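Local coordinates for luciferase-like monooxygenase (Streptomyces bottropensis, PDB 7BIP), which acts as a monooxygenase in the biosynthesis of the aromatic polyketide rishirilide, probably using molecular oxygen to oxidise an intermediate of the pathway, at the interface of chains A and B. Numbering follows the deposited sequence. Chains: chain A/B, Luciferase-like monooxygenase.

Contact 1: the interface of chains A and B. Residues chain A 97-98, 162-163, 165; chain B 18-19, 22.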
ATOM      1  N   ASN A  97     -11.499   0.049  -3.908  1.00 10.32           N
ATOM      2  CA  ASN A  97     -11.787  -0.275  -5.304  1.00 10.56           C
ATOM      3  C   ASN A  97     -11.082  -1.550  -5.761  1.00 11.76           C
ATOM      4  O   ASN A  97     -11.685  -2.375  -6.457  1.00 12.54           O
ATOM      5  CB  ASN A  97     -11.413   0.911  -6.187  1.00 11.41           C
ATOM      6  CG  ASN A  97     -12.476   1.987  -6.160  1.00 13.61           C
ATOM      7  OD1 ASN A  97     -13.554   1.810  -6.711  1.00 13.84           O
ATOM      8  ND2 ASN A  97     -12.183   3.098  -5.485  1.00 11.29           N
ATOM      9  N   ILE A  98      -9.814  -1.730  -5.386  1.00 12.29           N
ATOM     10  CA  ILE A  98      -9.086  -2.945  -5.750  1.00 13.90           C
ATOM     11  C   ILE A  98      -9.800  -4.178  -5.212  1.00 12.04           C
ATOM     12  O   ILE A  98      -9.922  -5.204  -5.901  1.00 12.07           O
ATOM     13  CB  ILE A  98      -7.637  -2.849  -5.235  1.00 11.99           C
ATOM     14  CG1 ILE A  98      -6.840  -1.897  -6.129  1.00 12.40           C
ATOM     15  CG2 ILE A  98      -6.962  -4.233  -5.188  1.00 12.58           C
ATOM     16  CD1 ILE A  98      -5.561  -1.404  -5.468  1.00 16.65           C
ATOM     17  N   PRO A 162      -9.099   8.198  -5.823  1.00 12.58           N
ATOM     18  CA  PRO A 162     -10.370   7.795  -6.422  1.00 11.97           C
ATOM     19  C   PRO A 162     -11.490   7.919  -5.396  1.00 11.64           C
ATOM     20  O   PRO A 162     -11.237   7.895  -4.184  1.00 13.57           O
ATOM     21  CB  PRO A 162     -10.129   6.336  -6.801  1.00 11.95           C
ATOM     22  CG  PRO A 162      -9.133   5.845  -5.728  1.00 11.55           C
ATOM     23  CD  PRO A 162      -8.257   7.043  -5.446  1.00 14.08           C
ATOM     24  N   ARG A 163     -12.719   8.099  -5.856  1.00 11.18           N
ATOM     25  CA  ARG A 163     -13.827   7.968  -4.929  1.00 10.23           C
ATOM     26  C   ARG A 163     -13.914   6.523  -4.460  1.00 15.06           C
ATOM     27  O   ARG A 163     -13.470   5.605  -5.147  1.00 14.65           O
ATOM     28  CB  ARG A 163     -15.128   8.409  -5.587  1.00 12.27           C
ATOM     29  CG  ARG A 163     -15.012   9.759  -6.316  1.00 16.94           C
ATOM     30  CD  ARG A 163     -14.555  10.893  -5.400  1.00 14.67           C
ATOM     31  NE  ARG A 163     -15.610  11.332  -4.490  1.00 15.55           N
ATOM     32  CZ  ARG A 163     -15.387  11.879  -3.299  1.00 15.20           C
ATOM     33  NH1 ARG A 163     -16.401  12.261  -2.528  1.00 14.12           N
ATOM     34  NH2 ARG A 163     -14.144  12.030  -2.871  1.00 17.36           N
ATOM     35  N   TRP A 165     -15.408   2.807  -3.462  1.00 10.72           N
ATOM     36  CA  TRP A 165     -16.365   1.876  -4.044  1.00 11.97           C
ATOM     37  C   TRP A 165     -17.636   1.835  -3.209  1.00 15.62           C
ATOM     38  O   TRP A 165     -18.750   1.982  -3.734  1.00 16.08           O
ATOM     39  CB  TRP A 165     -15.711   0.496  -4.120  1.00 14.36           C
ATOM     40  CG  TRP A 165     -16.583  -0.638  -4.590  1.00 12.96           C
ATOM     41  CD1 TRP A 165     -17.679  -1.168  -3.950  1.00 12.92           C
ATOM     42  CD2 TRP A 165     -16.397  -1.421  -5.772  1.00 14.06           C
ATOM     43  NE1 TRP A 165     -18.183  -2.215  -4.675  1.00 15.78           N
ATOM     44  CE2 TRP A 165     -17.411  -2.393  -5.796  1.00 16.90           C
ATOM     45  CE3 TRP A 165     -15.467  -1.391  -6.814  1.00 13.62           C
ATOM     46  CZ2 TRP A 165     -17.533  -3.326  -6.834  1.00 18.36           C
ATOM     47  CZ3 TRP A 165     -15.581  -2.309  -7.841  1.00 15.44           C
ATOM     48  CH2 TRP A 165     -16.604  -3.271  -7.842  1.00 13.00           C
TER
ATOM     49  N   ALA B  18     -13.449   4.256 -10.948  1.00 12.41           N
ATOM     50  CA  ALA B  18     -12.254   3.735 -10.288  1.00 12.39           C
ATOM     51  C   ALA B  18     -12.290   2.214 -10.221  1.00 11.94           C
ATOM     52  O   ALA B  18     -11.261   1.551 -10.402  1.00 13.71           O
ATOM     53  CB  ALA B  18     -12.106   4.328  -8.883  1.00 11.95           C
ATOM     54  N   GLY B  19     -13.471   1.642  -9.990  1.00  9.10           N
ATOM     55  CA  GLY B  19     -13.563   0.196  -9.897  1.00 12.45           C
ATOM     56  C   GLY B  19     -13.200  -0.483 -11.203  1.00 14.08           C
ATOM     57  O   GLY B  19     -12.461  -1.474 -11.218  1.00 12.87           O
ATOM     58  N   PHE B  22      -9.266  -0.111 -11.838  1.00 10.80           N
ATOM     59  CA  PHE B  22      -8.347  -0.977 -11.103  1.00 10.92           C
ATOM     60  C   PHE B  22      -8.496  -2.430 -11.529  1.00 12.76           C
ATOM     61  O   PHE B  22      -7.502  -3.155 -11.601  1.00 12.47           O
ATOM     62  CB  PHE B  22      -8.537  -0.812  -9.600  1.00 15.21           C
ATOM     63  CG  PHE B  22      -7.902   0.430  -9.083  1.00 12.64           C
ATOM     64  CD1 PHE B  22      -6.524   0.567  -9.092  1.00 16.40           C
ATOM     65  CD2 PHE B  22      -8.682   1.495  -8.667  1.00 13.82           C
ATOM     66  CE1 PHE B  22      -5.931   1.738  -8.637  1.00 20.85           C
ATOM     67  CE2 PHE B  22      -8.105   2.657  -8.222  1.00 14.95           C
ATOM     68  CZ  PHE B  22      -6.728   2.787  -8.209  1.00 14.29           C
TER
HETATM   69  O   HOH W   1     -15.654   2.657  -8.271  1.00 16.00           O
HETATM   70  O   HOH W   2     -11.963  -3.234  -9.103  1.00 16.06           O

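Contact 2: the interface of chains A and B. Residues chain A 18-19, 22, 53; chain B 97, 161-163.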
ATOM      1  N   ALA A  18      11.384 -11.742   6.623  1.00 14.54           N
ATOM      2  CA  ALA A  18      10.175 -11.095   6.134  1.00 13.30           C
ATOM      3  C   ALA A  18       9.667 -11.759   4.863  1.00 11.09           C
ATOM      4  O   ALA A  18       8.455 -11.813   4.630  1.00 12.61           O
ATOM      5  CB  ALA A  18      10.440  -9.605   5.902  1.00 14.01           C
ATOM      6  N   GLY A  19      10.567 -12.286   4.033  1.00 12.24           N
ATOM      7  CA  GLY A  19      10.107 -12.969   2.836  1.00 12.45           C
ATOM      8  C   GLY A  19       9.241 -14.167   3.174  1.00 14.89           C
ATOM      9  O   GLY A  19       8.157 -14.357   2.610  1.00 14.74           O
ATOM     10  N   PHE A  22       5.803 -13.003   4.728  1.00 12.56           N
ATOM     11  CA  PHE A  22       4.759 -12.482   3.855  1.00 13.41           C
ATOM     12  C   PHE A  22       4.199 -13.555   2.944  1.00 13.99           C
ATOM     13  O   PHE A  22       2.996 -13.551   2.685  1.00 14.29           O
ATOM     14  CB  PHE A  22       5.270 -11.268   3.065  1.00 10.41           C
ATOM     15  CG  PHE A  22       5.224  -9.997   3.880  1.00 11.45           C
ATOM     16  CD1 PHE A  22       4.004  -9.427   4.210  1.00 13.86           C
ATOM     17  CD2 PHE A  22       6.389  -9.417   4.372  1.00 15.46           C
ATOM     18  CE1 PHE A  22       3.939  -8.280   4.997  1.00 16.47           C
ATOM     19  CE2 PHE A  22       6.333  -8.265   5.161  1.00 14.11           C
ATOM     20  CZ  PHE A  22       5.111  -7.699   5.471  1.00 16.21           C
ATOM     21  N   TYR A  53       6.946  -5.792  11.401  1.00 12.51           N
ATOM     22  CA  TYR A  53       6.869  -6.234  10.009  1.00 10.07           C
ATOM     23  C   TYR A  53       5.699  -5.612   9.273  1.00 13.43           C
ATOM     24  O   TYR A  53       5.612  -5.762   8.050  1.00 15.38           O
ATOM     25  CB  TYR A  53       6.740  -7.753   9.901  1.00 12.25           C
ATOM     26  CG  TYR A  53       8.036  -8.520  10.012  1.00 10.70           C
ATOM     27  CD1 TYR A  53       9.172  -7.943  10.587  1.00 13.87           C
ATOM     28  CD2 TYR A  53       8.132  -9.828   9.563  1.00 11.23           C
ATOM     29  CE1 TYR A  53      10.357  -8.652  10.699  1.00 17.43           C
ATOM     30  CE2 TYR A  53       9.324 -10.545   9.671  1.00 13.48           C
ATOM     31  CZ  TYR A  53      10.428  -9.955  10.247  1.00 16.27           C
ATOM     32  OH  TYR A  53      11.610 -10.663  10.358  1.00 17.79           O
TER
ATOM     33  N   ASN B  97       9.235  -7.481  -0.085  1.00 10.68           N
ATOM     34  CA  ASN B  97       9.103  -8.858   0.383  1.00 10.81           C
ATOM     35  C   ASN B  97       7.873  -9.544  -0.205  1.00 12.75           C
ATOM     36  O   ASN B  97       7.926 -10.725  -0.563  1.00 12.85           O
ATOM     37  CB  ASN B  97       9.074  -8.881   1.913  1.00 12.41           C
ATOM     38  CG  ASN B  97      10.456  -8.721   2.506  1.00 12.18           C
ATOM     39  OD1 ASN B  97      11.264  -9.631   2.426  1.00 12.47           O
ATOM     40  ND2 ASN B  97      10.752  -7.541   3.056  1.00 11.23           N
ATOM     41  N   LEU B 161      11.825  -2.118  10.006  1.00 14.47           N
ATOM     42  CA  LEU B 161      11.288  -3.423   9.667  1.00 10.26           C
ATOM     43  C   LEU B 161      10.122  -3.256   8.691  1.00 12.22           C
ATOM     44  O   LEU B 161       9.516  -2.187   8.623  1.00 13.37           O
ATOM     45  CB  LEU B 161      10.808  -4.195  10.907  1.00 12.38           C
ATOM     46  CG  LEU B 161      11.889  -4.528  11.947  1.00 14.27           C
ATOM     47  CD1 LEU B 161      11.292  -5.240  13.148  1.00 15.75           C
ATOM     48  CD2 LEU B 161      13.053  -5.341  11.344  1.00 17.24           C
ATOM     49  N   PRO B 162       9.834  -4.256   7.862  1.00 12.71           N
ATOM     50  CA  PRO B 162      10.652  -5.450   7.676  1.00 12.91           C
ATOM     51  C   PRO B 162      11.941  -5.079   6.964  1.00 13.41           C
ATOM     52  O   PRO B 162      11.996  -4.035   6.306  1.00 14.02           O
ATOM     53  CB  PRO B 162       9.764  -6.339   6.810  1.00 11.23           C
ATOM     54  CG  PRO B 162       8.972  -5.335   5.946  1.00 13.83           C
ATOM     55  CD  PRO B 162       8.727  -4.166   6.885  1.00 12.84           C
ATOM     56  N   ARG B 163      12.982  -5.881   7.135  1.00 12.41           N
ATOM     57  CA  ARG B 163      14.168  -5.678   6.321  1.00 14.40           C
ATOM     58  C   ARG B 163      13.822  -5.997   4.872  1.00 14.11           C
ATOM     59  O   ARG B 163      12.944  -6.816   4.599  1.00 16.21           O
ATOM     60  CB  ARG B 163      15.308  -6.565   6.813  1.00 14.16           C
ATOM     61  CG  ARG B 163      15.519  -6.487   8.326  1.00 14.58           C
ATOM     62  CD  ARG B 163      15.865  -5.064   8.750  1.00 18.60           C
ATOM     63  NE  ARG B 163      17.136  -4.629   8.185  1.00 17.30           N
ATOM     64  CZ  ARG B 163      17.491  -3.355   8.037  1.00 20.21           C
ATOM     65  NH1 ARG B 163      18.667  -3.059   7.516  1.00 17.39           N
ATOM     66  NH2 ARG B 163      16.674  -2.379   8.415  1.00 20.64           N
TER
HETATM   67  O   HOH W   3       7.382 -13.340   0.215  1.00 15.05           O
HETATM   68  O   HOH W   4      13.202 -11.175   3.417  1.00 26.02           O

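Contact 1: the interface of chains A and B
A two-fold symmetric interface joins two copies of the protein here, with A:Asn97 set against B:Ala18 and B:Gly19; it contributes to the dimer of the deposited assembly, although the structure alone does not show that this dimer is the form in solution. The patch mixes close apolar packing with two water bridges. A:Asn97 has its CG beside the backbone N and anti to the carbonyl carbon (chi1 -79°), which brings the amide over the start of the partner helix. The methyl CB of B:Ala18 meets this amide at CG and ND2, and also touches CB of A:Pro162 at 3.5 Å. ND2 faces back into its own chain, donating to the backbone O of A:Arg163 at 2.8 Å; this fixes the rotation of the amide and leaves the carbonyl oxygen turned to the partner. Water 1 takes up that oxygen, lying 2.7 Å from A:Asn97 OD1 and 3.0 Å from B:Gly19 N; the two come near each other, but the link between them runs through this water. Water 2 joins the two backbones in turn, between A:Asn97 O and B:Gly19 O. B:Gly19 presents its bare CA to the indole of A:Trp165, whose CZ3 comes within 3.8 Å. Next to it, CG1 of A:Ile98 stands off one side of the B:Phe22 ring plane, past the rim at CG and CD1 and 3.9 Å from CD1, the two side chains crossing obliquely. CD2 of the same ring reaches CB of A:Asn97, and CE2 faces CG of A:Pro162, where the phenylalanine and proline side chains cross at about a right angle. In the fold, A:Asn97 and A:Ile98 end helix 85-98, A:Pro162, A:Arg163 and A:Trp165 belong to the loop before strand 171-175, the proline following a cis peptide bond, and the chain B residues form the opening turns of helix 18-35.

Contact 2: the interface of chains A and B
A:Ala18, A:Gly19 and A:Phe22 of one subunit pack against B:Asn97 and B:Pro162 of the other in this part of the two-fold interface. The side chain of B:Asn97 meets something at every atom. Its CB touches CD2 of A:Phe22 at 3.7 Å, and the phenylalanine ring and the amide lie nearly parallel, 21° apart, while the two side chains cross at about a right angle. CG and ND2 both sit against CB of A:Ala18, ND2 3.5 Å from it. At the tip the amide divides its work: OD1 accepts water 4 at 2.7 Å, which also contacts A:Gly19 N, and ND2 donates to the carbonyl O of B:Arg163, which lies only 8° out of the amide plane. With an alanine in place of B:Asn97, water 4 and the carbonyl of B:Arg163 would probably each lose a partner, and a gap would open beside the A:Ala18 methyl, with the loop at B:Arg163 less firmly tied to the helix. Water 3 ties the backbone O of A:Gly19 to that of B:Asn97. B:Pro162 is wedged between several groups: its CB presses tightly on CB of A:Ala18 at 3.5 Å, its CG approaches CE2 of A:Phe22, and its CD reaches the backbone O of A:Tyr53 at 3.7 Å. The tyrosine, with CG beside its backbone N (chi1 -82°), turns one ring face to the proline, CB lying 4.1 Å above the plane towards the rim. CD1 of that ring also nears CB of B:Leu161. The site brings the start of helix 18-35 and the loop holding A:Tyr53 against the end of helix 85-98 and the loop following strand 158-158.

Contact 1 and contact 2 are centred about 27 Å apart and are related by the two-fold axis: the start of helix 18-35 of one chain meets the end of helix 85-98 and the proline-bearing loop of the other, with the chains exchanged. Each subunit supplies the helix 18-35 side in one contact and the helix 85-98 side in the other, and the paired water bridges recur in both. Contact 1 also takes in A:Ile98 and A:Trp165, contact 2 the loop of A:Tyr53. Such a repeated, widely spaced pair of attachments would tend to restrain the subunits from rocking against each other.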